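Local coordinates for tRNA (uracil(54)-C(5))-methyltransferase (PDB 2JJQ), which catalyses the S-adenosyl-L-methionine-dependent methylation of uridine 54 in tRNA at carbon 5 of the base, giving 5-methyluridine, at residues A[26-30]-A[107-111]; A[190-196]-A[208-214]; A[374-380]-A[398-402]. All blocks are in the same frame, centred on the assembly; numbering follows the deposited sequence.

Contact 1. Residues A[26-30]-A[107-111]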
loop_
_atom_site.group_PDB
_atom_site.type_symbol
_atom_site.label_atom_id
_atom_site.label_comp_id
_atom_site.label_asym_id
_atom_site.label_seq_id
_atom_site.Cartn_x
_atom_site.Cartn_y
_atom_site.Cartn_z
ATOM N N ARG A 26 -8.933 14.721 -23.139
ATOM C CA ARG A 26 -7.921 14.172 -24.036
ATOM C C ARG A 26 -6.970 13.207 -23.348
ATOM O O ARG A 26 -6.498 12.240 -23.958
ATOM C CB ARG A 26 -7.106 15.286 -24.673
ATOM C CG ARG A 26 -7.963 16.267 -25.478
ATOM C CD ARG A 26 -8.516 15.707 -26.813
ATOM N NE ARG A 26 -9.292 16.723 -27.532
ATOM C CZ ARG A 26 -10.091 16.467 -28.568
ATOM N NH1 ARG A 26 -10.223 15.217 -29.003
ATOM N NH2 ARG A 26 -10.771 17.459 -29.160
ATOM N N LYS A 27 -6.682 13.481 -22.077
ATOM C CA LYS A 27 -5.772 12.627 -21.333
ATOM C C LYS A 27 -6.019 12.802 -19.828
ATOM O O LYS A 27 -6.831 13.632 -19.396
ATOM C CB LYS A 27 -4.321 12.983 -21.687
ATOM C CG LYS A 27 -3.832 14.274 -21.066
ATOM C CD LYS A 27 -2.321 14.336 -21.085
ATOM C CE LYS A 27 -1.771 14.904 -19.808
ATOM N NZ LYS A 27 -0.282 14.692 -19.738
ATOM N N LEU A 28 -5.330 11.974 -19.036
ATOM C CA LEU A 28 -5.341 12.115 -17.597
ATOM C C LEU A 28 -3.998 12.726 -17.191
ATOM O O LEU A 28 -2.959 12.410 -17.778
ATOM C CB LEU A 28 -5.486 10.734 -16.923
ATOM C CG LEU A 28 -6.745 9.969 -17.333
ATOM C CD1 LEU A 28 -6.904 8.650 -16.565
ATOM C CD2 LEU A 28 -7.966 10.840 -17.115
ATOM N N ASN A 29 -3.993 13.547 -16.174
ATOM C CA ASN A 29 -2.695 13.976 -15.693
ATOM C C ASN A 29 -2.125 12.901 -14.748
ATOM O O ASN A 29 -2.735 11.822 -14.553
ATOM C CB ASN A 29 -2.745 15.376 -15.077
ATOM C CG ASN A 29 -3.394 15.400 -13.730
ATOM O OD1 ASN A 29 -3.833 14.375 -13.196
ATOM N ND2 ASN A 29 -3.490 16.603 -13.161
ATOM N N ASP A 30 -0.986 13.204 -14.143
ATOM C CA ASP A 30 -0.307 12.205 -13.332
ATOM C C ASP A 30 -1.089 11.799 -12.070
ATOM O O ASP A 30 -0.837 10.720 -11.541
ATOM C CB ASP A 30 1.127 12.656 -12.991
ATOM C CG ASP A 30 2.091 12.503 -14.161
ATOM O OD1 ASP A 30 1.686 12.151 -15.291
ATOM O OD2 ASP A 30 3.291 12.761 -13.955
ATOM N N LYS A 107 2.543 7.548 -18.208
ATOM C CA LYS A 107 3.064 8.317 -17.070
ATOM C C LYS A 107 4.527 8.038 -16.754
ATOM O O LYS A 107 5.334 8.975 -16.596
ATOM C CB LYS A 107 2.192 8.047 -15.846
ATOM C CG LYS A 107 2.665 8.805 -14.621
ATOM C CD LYS A 107 1.653 8.507 -13.509
ATOM C CE LYS A 107 2.162 8.907 -12.166
ATOM N NZ LYS A 107 1.126 8.578 -11.089
ATOM N N LEU A 108 4.902 6.745 -16.707
ATOM C CA LEU A 108 6.295 6.362 -16.428
ATOM C C LEU A 108 7.227 6.837 -17.530
ATOM O O LEU A 108 8.347 7.299 -17.244
ATOM C CB LEU A 108 6.453 4.827 -16.268
ATOM C CG LEU A 108 5.829 4.344 -14.936
ATOM C CD1 LEU A 108 5.781 2.814 -14.937
ATOM C CD2 LEU A 108 6.633 4.917 -13.736
ATOM N N LYS A 109 6.814 6.660 -18.768
ATOM C CA LYS A 109 7.646 7.132 -19.885
ATOM C C LYS A 109 7.862 8.645 -19.785
ATOM O O LYS A 109 8.973 9.111 -19.961
ATOM C CB LYS A 109 7.007 6.773 -21.236
ATOM C CG LYS A 109 7.896 7.157 -22.432
ATOM C CD LYS A 109 7.350 6.534 -23.739
ATOM C CE LYS A 109 6.070 7.200 -24.203
ATOM N NZ LYS A 109 5.468 6.450 -25.382
ATOM N N ARG A 110 6.810 9.418 -19.478
ATOM C CA ARG A 110 6.930 10.894 -19.239
ATOM C C ARG A 110 7.933 11.261 -18.151
ATOM O O ARG A 110 8.778 12.163 -18.323
ATOM C CB ARG A 110 5.578 11.513 -18.777
ATOM C CG ARG A 110 4.386 11.379 -19.764
ATOM C CD ARG A 110 3.254 12.397 -19.550
ATOM N NE ARG A 110 2.358 12.086 -18.436
ATOM C CZ ARG A 110 1.249 11.355 -18.553
ATOM N NH1 ARG A 110 0.932 10.834 -19.744
ATOM N NH2 ARG A 110 0.443 11.152 -17.488
ATOM N N ILE A 111 7.850 10.569 -17.013
ATOM C CA ILE A 111 8.705 10.853 -15.867
ATOM C C ILE A 111 10.156 10.373 -16.018
ATOM O O ILE A 111 11.096 11.101 -15.696
ATOM C CB ILE A 111 8.047 10.257 -14.588
ATOM C CG1 ILE A 111 6.732 11.018 -14.288
ATOM C CG2 ILE A 111 9.060 10.229 -13.379
ATOM C CD1 ILE A 111 5.814 10.301 -13.214
#

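Contact 2. Residues A[190-196]-A[208-214]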
loop_
_atom_site.group_PDB
_atom_site.type_symbol
_atom_site.label_atom_id
_atom_site.label_comp_id
_atom_site.label_asym_id
_atom_site.label_seq_id
_atom_site.Cartn_x
_atom_site.Cartn_y
_atom_site.Cartn_z
ATOM N N GLY A 190 -17.739 8.686 21.181
ATOM C CA GLY A 190 -18.140 7.318 20.865
ATOM C C GLY A 190 -16.971 6.357 21.001
ATOM O O GLY A 190 -15.801 6.763 20.839
ATOM N N PHE A 191 -17.286 5.092 21.314
ATOM C CA PHE A 191 -16.263 4.144 21.751
ATOM C C PHE A 191 -15.606 3.495 20.538
ATOM O O PHE A 191 -14.396 3.594 20.372
ATOM C CB PHE A 191 -16.895 3.081 22.666
ATOM C CG PHE A 191 -15.985 1.916 22.996
ATOM C CD1 PHE A 191 -14.844 2.112 23.763
ATOM C CD2 PHE A 191 -16.321 0.624 22.572
ATOM C CE1 PHE A 191 -14.021 1.038 24.081
ATOM C CE2 PHE A 191 -15.508 -0.463 22.877
ATOM C CZ PHE A 191 -14.371 -0.266 23.617
ATOM N N LEU A 192 -16.396 2.854 19.690
ATOM C CA LEU A 192 -15.822 2.116 18.573
ATOM C C LEU A 192 -15.496 3.061 17.383
ATOM O O LEU A 192 -16.363 3.797 16.927
ATOM C CB LEU A 192 -16.804 0.984 18.174
ATOM C CG LEU A 192 -16.447 -0.010 17.087
ATOM C CD1 LEU A 192 -15.049 -0.609 17.374
ATOM C CD2 LEU A 192 -17.542 -1.109 17.051
ATOM N N ARG A 193 -14.260 3.035 16.877
ATOM C CA ARG A 193 -13.856 3.968 15.798
ATOM C C ARG A 193 -13.615 3.258 14.442
ATOM O O ARG A 193 -14.143 3.701 13.420
ATOM C CB ARG A 193 -12.624 4.776 16.212
ATOM C CG ARG A 193 -12.796 5.553 17.526
ATOM C CD ARG A 193 -13.976 6.559 17.372
ATOM N NE ARG A 193 -14.346 7.314 18.575
ATOM C CZ ARG A 193 -13.893 8.535 18.846
ATOM N NH1 ARG A 193 -13.019 9.085 18.026
ATOM N NH2 ARG A 193 -14.282 9.179 19.944
ATOM N N TYR A 194 -12.809 2.186 14.424
ATOM C CA TYR A 194 -12.481 1.483 13.181
ATOM C C TYR A 194 -12.545 -0.018 13.377
ATOM O O TYR A 194 -12.214 -0.519 14.475
ATOM C CB TYR A 194 -11.027 1.811 12.698
ATOM C CG TYR A 194 -10.841 3.232 12.206
ATOM C CD1 TYR A 194 -11.118 3.569 10.893
ATOM C CD2 TYR A 194 -10.383 4.217 13.065
ATOM C CE1 TYR A 194 -10.975 4.867 10.452
ATOM C CE2 TYR A 194 -10.219 5.559 12.624
ATOM C CZ TYR A 194 -10.523 5.858 11.306
ATOM O OH TYR A 194 -10.389 7.153 10.843
ATOM N N MET A 195 -12.900 -0.726 12.304
ATOM C CA MET A 195 -12.692 -2.158 12.220
ATOM C C MET A 195 -11.654 -2.304 11.107
ATOM O O MET A 195 -11.940 -1.951 9.972
ATOM C CB MET A 195 -13.959 -2.883 11.771
ATOM C CG MET A 195 -13.676 -4.377 11.404
ATOM S SD MET A 195 -15.126 -5.447 11.250
ATOM C CE MET A 195 -15.871 -4.828 9.727
ATOM N N VAL A 196 -10.457 -2.767 11.449
ATOM C CA VAL A 196 -9.429 -2.978 10.407
ATOM C C VAL A 196 -9.404 -4.458 10.093
ATOM O O VAL A 196 -9.313 -5.291 11.018
ATOM C CB VAL A 196 -8.029 -2.543 10.899
ATOM C CG1 VAL A 196 -6.938 -2.920 9.803
ATOM C CG2 VAL A 196 -7.976 -1.054 11.279
ATOM N N VAL A 208 -9.184 -9.497 12.525
ATOM C CA VAL A 208 -9.998 -8.291 12.634
ATOM C C VAL A 208 -9.474 -7.533 13.833
ATOM O O VAL A 208 -9.113 -8.143 14.835
ATOM C CB VAL A 208 -11.487 -8.575 12.707
ATOM C CG1 VAL A 208 -11.829 -9.338 13.965
ATOM C CG2 VAL A 208 -12.279 -7.265 12.637
ATOM N N ASN A 209 -9.391 -6.215 13.718
ATOM C CA ASN A 209 -8.867 -5.381 14.774
ATOM C C ASN A 209 -9.868 -4.244 15.011
ATOM O O ASN A 209 -10.170 -3.479 14.097
ATOM C CB ASN A 209 -7.498 -4.809 14.356
ATOM C CG ASN A 209 -6.909 -3.844 15.383
ATOM O OD1 ASN A 209 -7.155 -3.960 16.575
ATOM N ND2 ASN A 209 -6.075 -2.919 14.921
ATOM N N PHE A 210 -10.407 -4.174 16.219
ATOM C CA PHE A 210 -11.345 -3.109 16.640
ATOM C C PHE A 210 -10.562 -2.038 17.308
ATOM O O PHE A 210 -9.952 -2.259 18.368
ATOM C CB PHE A 210 -12.436 -3.701 17.583
ATOM C CG PHE A 210 -13.227 -4.803 16.909
ATOM C CD1 PHE A 210 -14.054 -4.505 15.816
ATOM C CD2 PHE A 210 -13.076 -6.125 17.292
ATOM C CE1 PHE A 210 -14.764 -5.527 15.134
ATOM C CE2 PHE A 210 -13.774 -7.142 16.610
ATOM C CZ PHE A 210 -14.603 -6.835 15.538
ATOM N N VAL A 211 -10.533 -0.854 16.685
ATOM C CA VAL A 211 -9.823 0.255 17.269
ATOM C C VAL A 211 -10.853 1.139 17.955
ATOM O O VAL A 211 -11.835 1.523 17.338
ATOM C CB VAL A 211 -9.069 1.085 16.167
ATOM C CG1 VAL A 211 -8.331 2.235 16.768
ATOM C CG2 VAL A 211 -8.112 0.154 15.286
ATOM N N THR A 212 -10.609 1.453 19.229
ATOM C CA THR A 212 -11.561 2.143 20.062
ATOM C C THR A 212 -10.887 3.240 20.894
ATOM O O THR A 212 -9.649 3.373 20.958
ATOM C CB THR A 212 -12.220 1.153 21.052
ATOM O OG1 THR A 212 -11.299 0.906 22.110
ATOM C CG2 THR A 212 -12.622 -0.213 20.357
ATOM N N LYS A 213 -11.717 4.052 21.541
ATOM C CA LYS A 213 -11.219 4.882 22.604
ATOM C C LYS A 213 -11.230 4.071 23.926
ATOM O O LYS A 213 -11.505 2.854 23.937
ATOM C CB LYS A 213 -12.057 6.168 22.673
ATOM C CG LYS A 213 -12.049 6.946 21.344
ATOM C CD LYS A 213 -10.651 7.326 20.845
ATOM C CE LYS A 213 -10.004 8.416 21.667
ATOM N NZ LYS A 213 -8.618 8.786 21.203
ATOM N N GLU A 214 -10.912 4.723 25.035
ATOM C CA GLU A 214 -10.925 4.061 26.348
ATOM C C GLU A 214 -12.325 3.521 26.657
ATOM O O GLU A 214 -13.348 4.116 26.304
ATOM C CB GLU A 214 -10.414 5.034 27.430
ATOM C CG GLU A 214 -8.922 5.491 27.289
ATOM C CD GLU A 214 -8.702 6.651 26.279
ATOM O OE1 GLU A 214 -9.667 7.040 25.549
ATOM O OE2 GLU A 214 -7.549 7.184 26.225
#

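Contact 3. Residues A[374-380]-A[398-402]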
loop_
_atom_site.group_PDB
_atom_site.type_symbol
_atom_site.label_atom_id
_atom_site.label_comp_id
_atom_site.label_asym_id
_atom_site.label_seq_id
_atom_site.Cartn_x
_atom_site.Cartn_y
_atom_site.Cartn_z
ATOM N N LEU A 374 27.135 4.788 -1.236
ATOM C CA LEU A 374 26.939 3.855 -2.356
ATOM C C LEU A 374 27.907 4.199 -3.506
ATOM O O LEU A 374 28.475 3.315 -4.160
ATOM C CB LEU A 374 25.468 3.946 -2.839
ATOM C CG LEU A 374 24.471 3.199 -1.922
ATOM C CD1 LEU A 374 22.967 3.584 -2.236
ATOM C CD2 LEU A 374 24.653 1.679 -2.039
ATOM N N ASN A 375 28.067 5.497 -3.754
ATOM C CA ASN A 375 29.016 5.998 -4.782
ATOM C C ASN A 375 30.490 5.655 -4.490
ATOM O O ASN A 375 31.299 5.454 -5.410
ATOM C CB ASN A 375 28.803 7.507 -5.006
ATOM C CG ASN A 375 27.570 7.801 -5.855
ATOM O OD1 ASN A 375 27.086 6.930 -6.566
ATOM N ND2 ASN A 375 27.099 9.046 -5.832
ATOM N N ARG A 376 30.830 5.603 -3.215
ATOM C CA ARG A 376 32.205 5.356 -2.776
ATOM C C ARG A 376 32.464 3.863 -2.771
ATOM O O ARG A 376 33.480 3.403 -3.279
ATOM C CB ARG A 376 32.411 5.950 -1.390
ATOM C CG ARG A 376 33.769 5.750 -0.781
ATOM C CD ARG A 376 33.960 6.773 0.364
ATOM N NE ARG A 376 33.477 6.287 1.662
ATOM C CZ ARG A 376 32.434 6.790 2.332
ATOM N NH1 ARG A 376 31.743 7.821 1.839
ATOM N NH2 ARG A 376 32.086 6.268 3.503
ATOM N N GLU A 377 31.525 3.097 -2.219
ATOM C CA GLU A 377 31.703 1.652 -2.091
ATOM C C GLU A 377 31.429 0.917 -3.382
ATOM O O GLU A 377 32.041 -0.126 -3.656
ATOM C CB GLU A 377 30.799 1.075 -0.980
ATOM C CG GLU A 377 31.157 1.508 0.416
ATOM C CD GLU A 377 32.645 1.372 0.719
ATOM O OE1 GLU A 377 33.201 0.250 0.526
ATOM O OE2 GLU A 377 33.231 2.391 1.165
ATOM N N LYS A 378 30.469 1.420 -4.158
ATOM C CA LYS A 378 30.135 0.840 -5.439
ATOM C C LYS A 378 29.846 -0.667 -5.397
ATOM O O LYS A 378 30.497 -1.461 -6.079
ATOM C CB LYS A 378 31.233 1.152 -6.479
ATOM C CG LYS A 378 31.432 2.628 -6.817
ATOM C CD LYS A 378 30.192 3.233 -7.510
ATOM C CE LYS A 378 29.683 2.433 -8.684
ATOM N NZ LYS A 378 30.536 2.532 -9.931
ATOM N N PRO A 379 28.819 -1.065 -4.637
ATOM C CA PRO A 379 28.374 -2.448 -4.785
ATOM C C PRO A 379 28.052 -2.707 -6.239
ATOM O O PRO A 379 27.625 -1.782 -6.928
ATOM C CB PRO A 379 27.094 -2.507 -3.930
ATOM C CG PRO A 379 26.612 -1.059 -3.791
ATOM C CD PRO A 379 27.888 -0.228 -3.831
ATOM N N GLY A 380 28.293 -3.935 -6.705
ATOM C CA GLY A 380 28.147 -4.298 -8.092
ATOM C C GLY A 380 26.738 -4.022 -8.635
ATOM O O GLY A 380 26.584 -3.607 -9.785
ATOM N N MET A 398 21.757 11.140 -9.048
ATOM C CA MET A 398 22.803 11.334 -8.051
ATOM C C MET A 398 23.710 10.104 -7.918
ATOM O O MET A 398 24.860 10.221 -7.515
ATOM C CB MET A 398 22.208 11.661 -6.690
ATOM C CG MET A 398 21.097 12.690 -6.715
ATOM S SD MET A 398 20.242 12.785 -5.131
ATOM C CE MET A 398 19.310 14.314 -5.320
ATOM N N LEU A 399 23.191 8.912 -8.222
ATOM C CA LEU A 399 24.023 7.699 -8.108
ATOM C C LEU A 399 24.964 7.529 -9.292
ATOM O O LEU A 399 24.556 7.737 -10.440
ATOM C CB LEU A 399 23.094 6.478 -8.052
ATOM C CG LEU A 399 22.382 6.392 -6.694
ATOM C CD1 LEU A 399 21.193 5.428 -6.788
ATOM C CD2 LEU A 399 23.330 6.017 -5.480
ATOM N N ASP A 400 26.173 7.041 -9.043
ATOM C CA ASP A 400 27.096 6.762 -10.167
ATOM C C ASP A 400 26.836 5.419 -10.833
ATOM O O ASP A 400 27.728 4.552 -10.924
ATOM C CB ASP A 400 28.546 6.931 -9.715
ATOM C CG ASP A 400 28.835 8.354 -9.237
ATOM O OD1 ASP A 400 28.200 9.315 -9.747
ATOM O OD2 ASP A 400 29.703 8.512 -8.354
ATOM N N TYR A 401 25.594 5.263 -11.323
ATOM C CA TYR A 401 25.094 3.997 -11.821
ATOM C C TYR A 401 24.167 4.292 -12.955
ATOM O O TYR A 401 23.583 5.363 -13.004
ATOM C CB TYR A 401 24.231 3.307 -10.721
ATOM C CG TYR A 401 25.037 2.657 -9.618
ATOM C CD1 TYR A 401 25.200 1.275 -9.580
ATOM C CD2 TYR A 401 25.610 3.422 -8.588
ATOM C CE1 TYR A 401 25.955 0.670 -8.560
ATOM C CE2 TYR A 401 26.355 2.835 -7.574
ATOM C CZ TYR A 401 26.518 1.451 -7.577
ATOM O OH TYR A 401 27.229 0.841 -6.582
ATOM N N ARG A 402 23.993 3.331 -13.844
ATOM C CA ARG A 402 22.992 3.436 -14.918
ATOM C C ARG A 402 21.848 2.431 -14.654
ATOM O O ARG A 402 22.037 1.517 -13.884
ATOM C CB ARG A 402 23.644 3.164 -16.259
ATOM C CG ARG A 402 24.178 1.761 -16.384
ATOM C CD ARG A 402 24.730 1.477 -17.778
ATOM N NE ARG A 402 24.371 0.114 -18.127
ATOM C CZ ARG A 402 25.201 -0.916 -18.136
ATOM N NH1 ARG A 402 26.496 -0.759 -17.852
ATOM N NH2 ARG A 402 24.717 -2.106 -18.449
HETATM O O HOH W 1 31.592 6.445 -7.809
HETATM O O HOH W 2 28.664 2.187 -11.961
#

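Contact 1. Residues A[26-30]-A[107-111]
Asp30 OD1 takes two N-H groups of one guanidinium: Arg110 NH2 stands 2.7 Å from Asp30 OD1 and makes the straighter bond (158°), while Arg110 NE, 3.2 Å from the same Asp30 OD1, adds a weak one. The carboxylate meets the guanidinium at its edge with the two planes 22° apart, so this salt bridge is nearly flat. Arg110 reaches it by folding at chi3 (-78°), which lays the guanidinium back over CA of Lys107 on one face. Over the centre of the opposite face sits Lys27 NZ, 3.9 Å from Arg110 CZ; the Asp30 carboxylate probably offsets some of the local positive charge. Lys107 runs out extended past the carboxylate, its CG lying 3.6 Å from Asp30 OD1, and its NZ donates to Asp30 O (2.9 Å) in the carbonyl plane. A second acceptor, Pro416 O, shares that ammonium. Asp30 OD2 rests instead against a methyl group, with Ile111 CD1 at 3.6 Å. Asn29 OD1 accepts from Phe33 N within the loop. The arrangement is a surface salt bridge, tying the loop that follows strand 24-28 of the N-terminal TRAM-like domain to the C-terminal part of helix 97-112.

Contact 2. Residues A[190-196]-A[208-214]
Phe191 and Thr212 lie side by side near one end of an antiparallel beta hairpin, strands 192-199 and 206-212, whose pairing is interrupted by a classic beta bulge. Thr212 CB stands over the Phe191 ring, 3.7 Å from its centroid and displaced toward the rim, a CH-pi contact. With CG anti to the backbone N (chi1 170°), Phe191 brings its ring alongside the threonine, and Glu214 O lies at the ring edge. Met195 and Phe210, a non-hydrogen-bonded pair on the same face as Leu192 and Thr212, also point the same way; the sulfur meets the ring obliquely in a Met-aromatic contact, with Met195 SD 3.9 Å from Phe210 CE1. Packing is tight beside it, where Met195 CG is 3.4 Å from Val208 CG2. Helix 162-178 backs this face, Leu171 touching both Met195 and Phe210. Tyr194, Val196, Asn209 and Val211 occupy the other face: Tyr194 CB meets Val211 CB, and the phenol extends away to bond Asp239.

The bulge is evident from Val211 O, which accepts from both Arg193 N and Tyr194 N and so shifts the register by one residue. Beyond it, Tyr194 with Val211 and Val196 with Asn209 form regular hydrogen-bonded pairs. The Arg193 side chain folds back at chi2 (-60°), and the Lys213 chain crosses one face of its guanidinium, with Lys213 CG offset toward the rim and 3.5 Å from Arg193 CZ; the lysine ammonium continues to Asn234 O. In its own plane the guanidinium grips Gly190 O side-on: Arg193 NH2 approaches on a lone pair at 3.0 Å from Gly190 O, whereas Arg193 NE, 2.7 Å from Gly190 O, comes from above the carbonyl plane.

Contact 3. Residues A[374-380]-A[398-402]
Asn375, in the last turn of helix 368-377, uses both ends of its amide to grip the backbone at and just before an inverse gamma turn centred on Asp400. Asn375 OD1 accepts from Asp400 N at 2.6 Å in a nearly straight bond (166°), and Asn375 ND2 donates to Met398 O at 3.0 Å, with that oxygen in the amide plane. The Asp400 carboxylate stacks on this amide, their planes 12° apart and Asp400 OD2 lying 3.4 Å from Asn375 CG.

Next along the chain, Tyr401 meets the residues just after the helix. At the ring edge, Tyr401 OH donates to a lone pair of Pro379 O, 2.7 Å away, in the carbonyl plane. Lys378, which leaves the helix with positive phi, curls through bends at chi2, chi3 and chi4 (-74°); its CE nears the ring at 3.5 Å from Tyr401 CZ, and its ammonium stands over a face as a cation-pi partner, 5.0 Å from the centroid. One water donates to both Asn375 O and Asp400 OD2, tying the carboxylate back to the helix; a second links the Lys378 ammonium to Asp400 O. Farther in, Leu374 packs against strands 356-359 and 381-386 of the catalytic-domain sheet, and its CB lies 4.0 Å from Leu399 CD2.

In the fold
The three contacts follow one another along the chain and sample three parts of the enzyme: the TRAM-like domain against helix 97-112, the 192-199/206-212 hairpin of a five-stranded mixed sheet, and the catalytic domain. None touches another. Contacts 2 and 3 lie on opposite sides of the chain's centre, their own centres 47 Å apart; contacts 1 and 3 come within about 13 Å at their nearest atoms. The Lys107 side chain of contact 1 is about 9 Å from that of Cys387, the predicted nucleophile. Met195 of contact 2 is about 9 Å, side chain to side chain, from Cys157, a probable ligand of the [4Fe-4S] cluster. In contact 3 the Leu374 side chain is about 12 Å from bound S-adenosyl-L-homocysteine.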